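PDB 3RD6: Mll3558 protein from Mesorhizobium loti, which is of unknown function but belongs to the AHA1 family, whose members share the Bet v 1-like helix-grip fold and are related to activators of the Hsp90 ATPase. Local coordinates for residues A[46-50]-A[59-63]; A[69-75]-A[87-93]. All blocks are in the same frame, centred on the assembly; numbering follows the deposited sequence.

Interaction 1 of 2, residues A[46-50]-A[59-63]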
ATOM      1  N   ALA A  46     -14.244  10.135 -16.665  1.00 37.04           N
ATOM      2  CA  ALA A  46     -13.541   9.472 -17.755  1.00 43.19           C
ATOM      3  C   ALA A  46     -13.467   7.944 -17.601  1.00 46.11           C
ATOM      4  O   ALA A  46     -13.653   7.198 -18.567  1.00 43.79           O
ATOM      5  CB  ALA A  46     -12.159  10.059 -17.898  1.00 40.23           C
ATOM      6  N   GLU A  47     -13.168   7.477 -16.394  1.00 47.73           N
ATOM      7  CA  GLU A  47     -13.129   6.037 -16.098  1.00 48.57           C
ATOM      8  C   GLU A  47     -13.163   5.796 -14.599  1.00 50.37           C
ATOM      9  O   GLU A  47     -12.551   6.531 -13.829  1.00 48.78           O
ATOM     10  CB  GLU A  47     -11.883   5.328 -16.649  1.00 57.18           C
ATOM     11  CG  GLU A  47     -12.062   3.808 -16.624  1.00 64.17           C
ATOM     12  CD  GLU A  47     -10.767   3.015 -16.556  1.00 65.47           C
ATOM     13  OE1 GLU A  47      -9.794   3.365 -17.247  1.00 66.31           O
ATOM     14  OE2 GLU A  47     -10.740   2.012 -15.814  1.00 60.60           O
ATOM     15  N   PHE A  48     -13.886   4.764 -14.188  1.00 53.13           N
ATOM     16  CA  PHE A  48     -13.967   4.439 -12.779  1.00 46.46           C
ATOM     17  C   PHE A  48     -14.374   2.994 -12.570  1.00 49.98           C
ATOM     18  O   PHE A  48     -15.553   2.653 -12.608  1.00 50.37           O
ATOM     19  CB  PHE A  48     -14.952   5.361 -12.046  1.00 47.25           C
ATOM     20  CG  PHE A  48     -14.909   5.213 -10.550  1.00 42.59           C
ATOM     21  CD1 PHE A  48     -13.749   5.528  -9.847  1.00 39.61           C
ATOM     22  CD2 PHE A  48     -15.991   4.695  -9.851  1.00 50.56           C
ATOM     23  CE1 PHE A  48     -13.660   5.315  -8.471  1.00 45.36           C
ATOM     24  CE2 PHE A  48     -15.915   4.479  -8.472  1.00 45.22           C
ATOM     25  CZ  PHE A  48     -14.745   4.790  -7.784  1.00 34.32           C
ATOM     26  N   SER A  49     -13.374   2.145 -12.363  1.00 54.00           N
ATOM     27  CA  SER A  49     -13.583   0.727 -12.113  1.00 44.88           C
ATOM     28  C   SER A  49     -13.503   0.583 -10.607  1.00 46.21           C
ATOM     29  O   SER A  49     -12.528   0.989  -9.989  1.00 42.97           O
ATOM     30  CB  SER A  49     -12.476  -0.093 -12.764  1.00 41.26           C
ATOM     31  OG  SER A  49     -12.340   0.229 -14.144  1.00 54.40           O
ATOM     32  N   PHE A  50     -14.544   0.032 -10.011  1.00 44.10           N
ATOM     33  CA  PHE A  50     -14.565  -0.144  -8.566  1.00 31.92           C
ATOM     34  C   PHE A  50     -15.003  -1.574  -8.261  1.00 34.65           C
ATOM     35  O   PHE A  50     -16.151  -1.942  -8.503  1.00 31.65           O
ATOM     36  CB  PHE A  50     -15.557   0.848  -7.951  1.00 34.35           C
ATOM     37  CG  PHE A  50     -15.518   0.923  -6.451  1.00 32.04           C
ATOM     38  CD1 PHE A  50     -14.497   1.592  -5.806  1.00 38.96           C
ATOM     39  CD2 PHE A  50     -16.544   0.376  -5.685  1.00 38.18           C
ATOM     40  CE1 PHE A  50     -14.495   1.723  -4.425  1.00 41.00           C
ATOM     41  CE2 PHE A  50     -16.549   0.504  -4.307  1.00 36.21           C
ATOM     42  CZ  PHE A  50     -15.521   1.181  -3.680  1.00 31.72           C
ATOM     43  N   VAL A  59      -9.902   1.930 -10.283  1.00 33.19           N
ATOM     44  CA  VAL A  59      -9.156   2.627 -11.323  1.00 32.74           C
ATOM     45  C   VAL A  59      -9.947   3.871 -11.649  1.00 30.90           C
ATOM     46  O   VAL A  59     -11.135   3.803 -11.929  1.00 36.35           O
ATOM     47  CB  VAL A  59      -8.973   1.792 -12.579  1.00 31.10           C
ATOM     48  CG1 VAL A  59      -8.252   2.626 -13.638  1.00 28.03           C
ATOM     49  CG2 VAL A  59      -8.166   0.552 -12.258  1.00 21.95           C
ATOM     50  N   SER A  60      -9.284   5.011 -11.581  1.00 35.11           N
ATOM     51  CA  SER A  60      -9.941   6.274 -11.822  1.00 38.25           C
ATOM     52  C   SER A  60      -9.132   7.104 -12.791  1.00 41.57           C
ATOM     53  O   SER A  60      -7.928   7.247 -12.640  1.00 48.87           O
ATOM     54  CB  SER A  60     -10.079   7.045 -10.508  1.00 42.00           C
ATOM     55  OG  SER A  60     -10.723   6.283  -9.500  1.00 50.03           O
ATOM     56  N   ARG A  61      -9.801   7.667 -13.781  1.00 47.55           N
ATOM     57  CA  ARG A  61      -9.128   8.502 -14.754  1.00 39.41           C
ATOM     58  C   ARG A  61      -9.936   9.759 -15.031  1.00 36.60           C
ATOM     59  O   ARG A  61     -11.050   9.689 -15.535  1.00 36.21           O
ATOM     60  CB  ARG A  61      -8.906   7.715 -16.037  1.00 41.67           C
ATOM     61  CG  ARG A  61      -7.992   6.515 -15.854  1.00 42.39           C
ATOM     62  CD  ARG A  61      -7.640   5.891 -17.184  1.00 36.67           C
ATOM     63  NE  ARG A  61      -8.850   5.593 -17.943  1.00 57.48           N
ATOM     64  CZ  ARG A  61      -9.099   6.041 -19.170  1.00 57.22           C
ATOM     65  NH1 ARG A  61      -8.219   6.814 -19.789  1.00 35.10           N
ATOM     66  NH2 ARG A  61     -10.232   5.720 -19.779  1.00 62.48           N
ATOM     67  N   PHE A  62      -9.374  10.910 -14.677  1.00 30.41           N
ATOM     68  CA  PHE A  62     -10.048  12.193 -14.892  1.00 42.01           C
ATOM     69  C   PHE A  62      -9.050  13.296 -15.184  1.00 41.19           C
ATOM     70  O   PHE A  62      -7.870  13.188 -14.840  1.00 41.36           O
ATOM     71  CB  PHE A  62     -10.870  12.605 -13.670  1.00 43.08           C
ATOM     72  CG  PHE A  62     -10.051  12.864 -12.452  1.00 48.30           C
ATOM     73  CD1 PHE A  62      -9.664  11.824 -11.624  1.00 50.97           C
ATOM     74  CD2 PHE A  62      -9.683  14.159 -12.124  1.00 44.83           C
ATOM     75  CE1 PHE A  62      -8.913  12.074 -10.472  1.00 50.07           C
ATOM     76  CE2 PHE A  62      -8.938  14.424 -10.984  1.00 42.64           C
ATOM     77  CZ  PHE A  62      -8.548  13.371 -10.148  1.00 46.36           C
ATOM     78  N   SER A  63      -9.535  14.359 -15.821  1.00 48.83           N
ATOM     79  CA  SER A  63      -8.705  15.513 -16.176  1.00 47.64           C
ATOM     80  C   SER A  63      -9.560  16.766 -16.237  1.00 45.21           C
ATOM     81  O   SER A  63     -10.754  16.678 -16.510  1.00 42.72           O
ATOM     82  CB  SER A  63      -8.034  15.265 -17.529  1.00 49.45           C
ATOM     83  OG  SER A  63      -8.960  14.806 -18.506  1.00 45.98           O
TER
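Strands 47-50 and 57-62 form an antiparallel beta hairpin at the edge of the curved sheet of a Bet v 1-like fold; the axes of 47-50 and 59-62 approach to 4.5 Å, with N-to-C directions 168° apart. Within 59-63, Val59 opens the pairing: with Ser49 it makes a hydrogen-bonded pair, Val59 N to Ser49 O and Ser49 N to Val59 O both 2.8 Å. Beta-branched Val59, suited to an extended backbone, lays CG1 3.4 Å from Glu47 OE2. Ser60 follows in a non-hydrogen-bonded pair with Phe48, on the buried face. The small serine leaves room for the aromatic ring, and Ser60 OG lies 3.1 Å from Phe48 CD1, at the ring edge; helix 30-36 packs against Phe48 through Arg34. Arg61 returns to the face of Glu47, where Arg61 N donates to Glu47 O at 3.0 Å. The long arginine can reach across to the acid facing it, Arg61 NE forming a salt bridge with Glu47 OE1 at 2.5 Å, while its NH1 forms a second, to Glu69. Ser49 OG holds the same carboxylate, donating to Glu47 OE2 at 2.9 Å. Phe62 turns its ring away toward Val70, and Phe62 CA lies 4.2 Å from Ala46 CB.

Interaction 2 of 2, residues A[69-75]-A[87-93]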
ATOM      1  N   GLU A  69      -4.270  13.869 -17.643  1.00 42.21           N
ATOM      2  CA  GLU A  69      -5.180  12.940 -17.004  1.00 39.72           C
ATOM      3  C   GLU A  69      -4.593  12.453 -15.693  1.00 42.67           C
ATOM      4  O   GLU A  69      -3.475  11.928 -15.660  1.00 39.51           O
ATOM      5  CB  GLU A  69      -5.406  11.723 -17.889  1.00 38.47           C
ATOM      6  CG  GLU A  69      -6.297  10.676 -17.248  1.00 48.97           C
ATOM      7  CD  GLU A  69      -6.364   9.404 -18.058  1.00 44.94           C
ATOM      8  OE1 GLU A  69      -5.504   8.514 -17.843  1.00 50.58           O
ATOM      9  OE2 GLU A  69      -7.272   9.301 -18.913  1.00 51.68           O
ATOM     10  N   VAL A  70      -5.341  12.634 -14.615  1.00 40.92           N
ATOM     11  CA  VAL A  70      -4.907  12.155 -13.321  1.00 40.47           C
ATOM     12  C   VAL A  70      -5.408  10.708 -13.187  1.00 32.26           C
ATOM     13  O   VAL A  70      -6.602  10.437 -13.334  1.00 38.44           O
ATOM     14  CB  VAL A  70      -5.487  13.010 -12.194  1.00 36.58           C
ATOM     15  CG1 VAL A  70      -5.165  12.383 -10.858  1.00 36.33           C
ATOM     16  CG2 VAL A  70      -4.913  14.387 -12.261  1.00 33.34           C
ATOM     17  N   ARG A  71      -4.491   9.774 -12.944  1.00 33.96           N
ATOM     18  CA  ARG A  71      -4.862   8.372 -12.793  1.00 34.71           C
ATOM     19  C   ARG A  71      -4.542   7.839 -11.410  1.00 37.83           C
ATOM     20  O   ARG A  71      -3.432   7.995 -10.913  1.00 43.03           O
ATOM     21  CB  ARG A  71      -4.163   7.493 -13.829  1.00 31.59           C
ATOM     22  CG  ARG A  71      -4.473   6.019 -13.631  1.00 36.57           C
ATOM     23  CD  ARG A  71      -4.028   5.142 -14.770  1.00 39.08           C
ATOM     24  NE  ARG A  71      -4.523   3.777 -14.608  1.00 41.26           N
ATOM     25  CZ  ARG A  71      -4.608   2.881 -15.591  1.00 39.64           C
ATOM     26  NH1 ARG A  71      -4.223   3.203 -16.823  1.00 38.90           N
ATOM     27  NH2 ARG A  71      -5.106   1.669 -15.349  1.00 34.10           N
ATOM     28  N   LEU A  72      -5.525   7.201 -10.791  1.00 38.47           N
ATOM     29  CA  LEU A  72      -5.355   6.624  -9.467  1.00 27.00           C
ATOM     30  C   LEU A  72      -5.658   5.133  -9.537  1.00 32.59           C
ATOM     31  O   LEU A  72      -6.749   4.748  -9.890  1.00 30.36           O
ATOM     32  CB  LEU A  72      -6.302   7.327  -8.497  1.00 30.26           C
ATOM     33  CG  LEU A  72      -6.352   6.960  -7.013  1.00 46.94           C
ATOM     34  CD1 LEU A  72      -7.068   8.087  -6.282  1.00 42.05           C
ATOM     35  CD2 LEU A  72      -7.070   5.626  -6.787  1.00 47.35           C
ATOM     36  N   ASP A  73      -4.670   4.304  -9.223  1.00 29.22           N
ATOM     37  CA  ASP A  73      -4.824   2.847  -9.232  1.00 23.71           C
ATOM     38  C   ASP A  73      -4.734   2.353  -7.799  1.00 28.35           C
ATOM     39  O   ASP A  73      -3.723   2.566  -7.138  1.00 21.14           O
ATOM     40  CB  ASP A  73      -3.701   2.169 -10.031  1.00 32.07           C
ATOM     41  CG  ASP A  73      -3.965   2.118 -11.521  1.00 36.67           C
ATOM     42  OD1 ASP A  73      -4.654   1.186 -11.983  1.00 47.02           O
ATOM     43  OD2 ASP A  73      -3.465   3.008 -12.233  1.00 35.89           O
ATOM     44  N   ALA A  74      -5.778   1.680  -7.327  1.00 21.52           N
ATOM     45  CA  ALA A  74      -5.799   1.164  -5.974  1.00 18.55           C
ATOM     46  C   ALA A  74      -6.188  -0.312  -5.899  1.00 21.39           C
ATOM     47  O   ALA A  74      -6.846  -0.819  -6.781  1.00 23.57           O
ATOM     48  CB  ALA A  74      -6.759   1.996  -5.130  1.00 23.87           C
ATOM     49  N   GLN A  75      -5.758  -0.999  -4.844  1.00 25.19           N
ATOM     50  CA  GLN A  75      -6.120  -2.403  -4.637  1.00 16.91           C
ATOM     51  C   GLN A  75      -6.513  -2.605  -3.178  1.00 18.17           C
ATOM     52  O   GLN A  75      -5.816  -2.139  -2.286  1.00 25.68           O
ATOM     53  CB  GLN A  75      -4.965  -3.345  -4.966  1.00 27.11           C
ATOM     54  CG  GLN A  75      -5.463  -4.761  -5.278  1.00 39.15           C
ATOM     55  CD  GLN A  75      -4.377  -5.831  -5.270  1.00 36.48           C
ATOM     56  OE1 GLN A  75      -3.821  -6.170  -4.218  1.00 41.53           O
ATOM     57  NE2 GLN A  75      -4.078  -6.380  -6.455  1.00 35.54           N
ATOM     58  N   PHE A  87      -6.525  -0.190   1.837  1.00 26.26           N
ATOM     59  CA  PHE A  87      -6.130  -0.310   0.452  1.00 27.61           C
ATOM     60  C   PHE A  87      -4.867   0.513   0.217  1.00 20.37           C
ATOM     61  O   PHE A  87      -4.576   1.468   0.926  1.00 33.82           O
ATOM     62  CB  PHE A  87      -7.251   0.157  -0.502  1.00 27.01           C
ATOM     63  CG  PHE A  87      -7.549   1.641  -0.432  1.00 24.33           C
ATOM     64  CD1 PHE A  87      -8.501   2.133   0.434  1.00 23.26           C
ATOM     65  CD2 PHE A  87      -6.891   2.541  -1.275  1.00 28.33           C
ATOM     66  CE1 PHE A  87      -8.789   3.485   0.454  1.00 18.20           C
ATOM     67  CE2 PHE A  87      -7.183   3.903  -1.257  1.00 18.24           C
ATOM     68  CZ  PHE A  87      -8.129   4.369  -0.396  1.00 23.44           C
ATOM     69  N   SER A  88      -4.106   0.094  -0.775  1.00 20.75           N
ATOM     70  CA  SER A  88      -2.892   0.766  -1.184  1.00 25.28           C
ATOM     71  C   SER A  88      -3.296   1.381  -2.516  1.00 22.02           C
ATOM     72  O   SER A  88      -4.322   1.007  -3.089  1.00 25.10           O
ATOM     73  CB  SER A  88      -1.777  -0.251  -1.424  1.00 24.18           C
ATOM     74  OG  SER A  88      -2.122  -1.169  -2.450  1.00 25.84           O
ATOM     75  N   TYR A  89      -2.502   2.318  -3.007  1.00 25.36           N
ATOM     76  CA  TYR A  89      -2.814   2.935  -4.282  1.00 29.60           C
ATOM     77  C   TYR A  89      -1.656   3.764  -4.742  1.00 33.76           C
ATOM     78  O   TYR A  89      -0.784   4.100  -3.964  1.00 26.14           O
ATOM     79  CB  TYR A  89      -4.086   3.794  -4.195  1.00 27.41           C
ATOM     80  CG  TYR A  89      -3.921   5.149  -3.557  1.00 30.10           C
ATOM     81  CD1 TYR A  89      -3.584   6.260  -4.324  1.00 32.80           C
ATOM     82  CD2 TYR A  89      -4.109   5.326  -2.189  1.00 34.85           C
ATOM     83  CE1 TYR A  89      -3.442   7.514  -3.743  1.00 31.42           C
ATOM     84  CE2 TYR A  89      -3.968   6.577  -1.604  1.00 33.93           C
ATOM     85  CZ  TYR A  89      -3.632   7.666  -2.386  1.00 30.13           C
ATOM     86  OH  TYR A  89      -3.472   8.916  -1.839  1.00 31.42           O
ATOM     87  N   ARG A  90      -1.630   4.047  -6.033  1.00 31.43           N
ATOM     88  CA  ARG A  90      -0.585   4.872  -6.614  1.00 30.57           C
ATOM     89  C   ARG A  90      -1.289   5.902  -7.483  1.00 34.42           C
ATOM     90  O   ARG A  90      -2.318   5.626  -8.098  1.00 26.85           O
ATOM     91  CB  ARG A  90       0.381   4.043  -7.452  1.00 35.60           C
ATOM     92  CG  ARG A  90      -0.248   3.331  -8.624  1.00 34.04           C
ATOM     93  CD  ARG A  90       0.831   2.620  -9.417  1.00 30.26           C
ATOM     94  NE  ARG A  90       0.314   1.738 -10.453  1.00 19.94           N
ATOM     95  CZ  ARG A  90      -0.457   0.689 -10.236  1.00 29.52           C
ATOM     96  NH1 ARG A  90      -0.822   0.370  -9.009  1.00 33.89           N
ATOM     97  NH2 ARG A  90      -0.853  -0.040 -11.256  1.00 22.72           N
ATOM     98  N   MET A  91      -0.736   7.101  -7.506  1.00 29.71           N
ATOM     99  CA  MET A  91      -1.315   8.179  -8.269  1.00 31.43           C
ATOM    100  C   MET A  91      -0.291   8.716  -9.247  1.00 36.85           C
ATOM    101  O   MET A  91       0.920   8.706  -8.978  1.00 33.09           O
ATOM    102  CB  MET A  91      -1.764   9.288  -7.318  1.00 33.55           C
ATOM    103  CG  MET A  91      -2.821  10.207  -7.871  1.00 33.99           C
ATOM    104  SD  MET A  91      -3.161  11.531  -6.756  1.00 32.18           S
ATOM    105  CE  MET A  91      -4.200  10.704  -5.603  1.00 24.00           C
ATOM    106  N   ALA A  92      -0.787   9.174 -10.391  1.00 37.29           N
ATOM    107  CA  ALA A  92       0.056   9.741 -11.424  1.00 37.96           C
ATOM    108  C   ALA A  92      -0.731  10.768 -12.212  1.00 32.07           C
ATOM    109  O   ALA A  92      -1.955  10.694 -12.312  1.00 36.35           O
ATOM    110  CB  ALA A  92       0.529   8.653 -12.355  1.00 29.45           C
ATOM    111  N   ILE A  93      -0.021  11.751 -12.744  1.00 34.06           N
ATOM    112  CA  ILE A  93      -0.626  12.776 -13.585  1.00 39.02           C
ATOM    113  C   ILE A  93       0.256  12.758 -14.832  1.00 43.57           C
ATOM    114  O   ILE A  93       1.448  13.071 -14.760  1.00 36.26           O
ATOM    115  CB  ILE A  93      -0.646  14.189 -12.892  1.00 32.23           C
ATOM    116  CG1 ILE A  93      -1.305  15.203 -13.831  1.00 32.26           C
ATOM    117  CG2 ILE A  93       0.761  14.618 -12.494  1.00 43.13           C
ATOM    118  CD1 ILE A  93      -1.542  16.544 -13.221  1.00 24.76           C
TER
HETATM  119  O   HOH W   1      -1.430   6.196 -11.274  1.00 34.45           O
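Leu72 and Met91 face each other in a non-hydrogen-bonded pair, Leu72 CD1 3.9 Å from Met91 CE, and Leu72 CG lies 3.9 Å from Tyr89 CD1. Ala74 is small enough to let the strands approach closely beside the bulky Tyr89: Ala74 CA and Tyr89 CA are 3.9 Å apart, and Ala74 CB meets Tyr89 CB at 3.4 Å. Val70 and Ile93, branched residues that favour extended backbone, continue this apolar row, with Val70 CG2 4.0 Å from Ile93 CG1. The Tyr89 hydroxyl hydrogen-bonds to Glu120, and helix 131-148 touches this face through Arg134. Between these pairs run the backbone hydrogen bonds, among them Arg71 N to Ala92 O and Arg90 N to Asp73 O (each 2.8 Å). The other face, apart from Ala92, is polar. Asp73 forms a salt bridge along its own strand, Arg71 NE to Asp73 OD2 at 2.7 Å, while the guanidinium of Arg90 lies with one face over Asp73 CB, its NH1 3.5 Å away. Arg90 NH1 hydrogen-bonds to Gln75 and Gln77 of the second subunit. One face apolar toward the long helix, the other polar toward a partner: this is an amphipathic antiparallel hairpin of the Bet v 1-like helix-grip sheet.

Overall arrangement
From the N terminus the chain runs through strand 5-16 and two short helices before interaction 1 closes its hairpin between strands 47-50 and 57-62. A loop leads into strand 70-80, and interaction 2 closes the next hairpin with strand 84-93. The two contacts follow in series, neither nesting nor crossing. Their inner strands, 57-62 and 70-80, are sheet neighbours, so the hairpins join into four consecutive strands; backbone hydrogen bonds of Ser60 with Leu72 and Phe62 with Val70 stitch this seam, supplemented by the Arg61–Glu69 salt bridge and contacts of Val59 with Arg71 and Asp73. Interaction 1 ties the sheet edge to helix 30-36, whereas interaction 2 reaches strand 96-110, the C-terminal helix and the second subunit.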